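Local coordinates for protein SAHS4 (Ramazzottius varieornatus, PDB 5Z4G) that probably acts as a secreted, heat-soluble molecular shield that protects the tardigrade when water is scarce, and binds zinc, at residues Ser30-Pro35 against Lys58-Leu63. Numbering follows the deposited sequence.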
loop_
_atom_site.group_PDB
_atom_site.type_symbol
_atom_site.label_atom_id
_atom_site.label_comp_id
_atom_site.label_asym_id
_atom_site.label_seq_id
_atom_site.Cartn_x
_atom_site.Cartn_y
_atom_site.Cartn_z
ATOM N N SER A 30 9.918 4.764 1.140
ATOM C CA SER A 30 9.870 4.957 -0.310
ATOM C C SER A 30 11.205 5.513 -0.810
ATOM O O SER A 30 11.818 6.385 -0.164
ATOM C CB SER A 30 8.711 5.869 -0.703
ATOM O OG SER A 30 8.830 7.150 -0.122
ATOM N N ILE A 31 11.678 4.974 -1.929
ATOM C CA ILE A 31 12.915 5.486 -2.528
ATOM C C ILE A 31 12.675 6.874 -3.123
ATOM O O ILE A 31 11.531 7.242 -3.382
ATOM C CB ILE A 31 13.519 4.511 -3.561
ATOM C CG1 ILE A 31 12.666 4.442 -4.836
ATOM C CG2 ILE A 31 13.718 3.141 -2.924
ATOM C CD1 ILE A 31 13.419 3.934 -6.054
ATOM N N ASP A 32 13.747 7.632 -3.334
ATOM C CA ASP A 32 13.632 8.964 -3.946
ATOM C C ASP A 32 12.951 8.900 -5.311
ATOM O O ASP A 32 13.193 7.981 -6.084
ATOM C CB ASP A 32 15.010 9.615 -4.072
ATOM C CG ASP A 32 15.507 10.231 -2.759
ATOM O OD1 ASP A 32 14.837 10.116 -1.712
ATOM O OD2 ASP A 32 16.590 10.845 -2.777
ATOM N N GLY A 33 12.086 9.873 -5.579
ATOM C CA GLY A 33 11.435 9.979 -6.876
ATOM C C GLY A 33 10.009 9.479 -6.883
ATOM O O GLY A 33 9.461 9.096 -5.842
ATOM N N THR A 34 9.417 9.500 -8.070
ATOM C CA THR A 34 8.027 9.117 -8.286
ATOM C C THR A 34 7.937 7.672 -8.774
ATOM O O THR A 34 8.903 7.157 -9.331
ATOM C CB THR A 34 7.345 10.046 -9.314
ATOM O OG1 THR A 34 8.162 10.151 -10.487
ATOM C CG2 THR A 34 7.127 11.428 -8.716
ATOM N N PRO A 35 6.781 7.006 -8.557
ATOM C CA PRO A 35 6.624 5.633 -9.045
ATOM C C PRO A 35 6.851 5.518 -10.551
ATOM O O PRO A 35 6.621 6.486 -11.287
ATOM C CB PRO A 35 5.164 5.325 -8.717
ATOM C CG PRO A 35 4.907 6.133 -7.494
ATOM C CD PRO A 35 5.601 7.432 -7.781
ATOM N N LYS A 58 10.021 15.884 -2.386
ATOM C CA LYS A 58 10.871 15.237 -1.380
ATOM C C LYS A 58 10.100 14.390 -0.360
ATOM O O LYS A 58 10.719 13.723 0.469
ATOM C CB LYS A 58 11.742 16.276 -0.657
ATOM C CG LYS A 58 12.984 16.695 -1.437
ATOM C CD LYS A 58 13.944 17.524 -0.593
ATOM C CE LYS A 58 13.681 19.018 -0.724
ATOM N NZ LYS A 58 14.728 19.823 -0.034
ATOM N N GLN A 59 8.766 14.401 -0.442
ATOM C CA GLN A 59 7.903 13.722 0.531
ATOM C C GLN A 59 8.087 12.199 0.556
ATOM O O GLN A 59 7.853 11.520 -0.438
ATOM C CB GLN A 59 6.426 14.082 0.293
ATOM C CG GLN A 59 5.460 13.499 1.321
ATOM C CD GLN A 59 5.729 14.004 2.727
ATOM O OE1 GLN A 59 5.613 15.201 3.004
ATOM N NE2 GLN A 59 6.100 13.098 3.616
ATOM N N LYS A 60 8.511 11.681 1.704
ATOM C CA LYS A 60 8.652 10.236 1.903
ATOM C C LYS A 60 7.365 9.582 2.386
ATOM O O LYS A 60 6.555 10.205 3.073
ATOM C CB LYS A 60 9.788 9.939 2.889
ATOM C CG LYS A 60 11.170 10.331 2.389
ATOM C CD LYS A 60 11.632 9.401 1.279
ATOM C CE LYS A 60 13.105 9.573 0.997
ATOM N NZ LYS A 60 13.538 8.631 -0.067
ATOM N N THR A 61 7.197 8.318 2.017
ATOM C CA THR A 61 6.188 7.453 2.596
ATOM C C THR A 61 6.904 6.408 3.432
ATOM O O THR A 61 7.862 5.776 2.965
ATOM C CB THR A 61 5.378 6.719 1.496
ATOM O OG1 THR A 61 4.754 7.670 0.628
ATOM C CG2 THR A 61 4.307 5.794 2.080
ATOM N N LEU A 62 6.428 6.227 4.659
ATOM C CA LEU A 62 6.839 5.115 5.498
ATOM C C LEU A 62 5.697 4.117 5.586
ATOM O O LEU A 62 4.551 4.486 5.831
ATOM C CB LEU A 62 7.260 5.594 6.891
ATOM C CG LEU A 62 8.357 6.656 6.952
ATOM C CD1 LEU A 62 8.695 6.979 8.399
ATOM C CD2 LEU A 62 9.605 6.245 6.177
ATOM N N LEU A 63 6.016 2.849 5.383
ATOM C CA LEU A 63 5.026 1.799 5.438
ATOM C C LEU A 63 5.492 0.739 6.427
ATOM O O LEU A 63 6.641 0.310 6.382
ATOM C CB LEU A 63 4.888 1.228 4.032
ATOM C CG LEU A 63 4.067 0.002 3.736
ATOM C CD1 LEU A 63 2.625 0.228 4.139
ATOM C CD2 LEU A 63 4.188 -0.223 2.236
#
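S30 meets T61 through both backbone and side chain. Its amide N donates to T61 O at 2.9 Å, and its own OG takes up the amide hydrogen of T61, OG to N 2.9 Å with an N-H...O angle of 176°. A chi1 of 61° folds OG back over its own backbone, toward the T61 amide. In a regular antiparallel hydrogen-bonded pair that amide would go to S30 O; here it goes to OG, and S30 O takes K60 instead: NZ sits in the carbonyl plane, 2.8 Å from that oxygen. The K60 chain bends at its second torsion and then runs on extended, CD passing 3.3 Å from S30 O, so that the ammonium also arrives at D32. There NZ and OD1 form a salt bridge of 2.6 Å, met on the anti side of the carboxylate and 23° out of its plane. E29 adds a weak, long ion pair to the same ammonium. The setting is the FABP-like antiparallel beta-barrel: strands 26-30 and 62-66 are neighbours, joined in sequence through helices 38-44 and 49-52, and this contact lies where the first strand ends and the second begins. A methionine in place of K60 would probably leave S30 O and the D32 carboxylate without their shared donor and D32 freer to turn. At the backbone of K60, its carbonyl O accepts from Q59 NE2 at 3.0 Å, a nitrogen that also donates to P81 O. T61 OG1 is hydrogen-bonded to NH1 of R154 on strand 150-159.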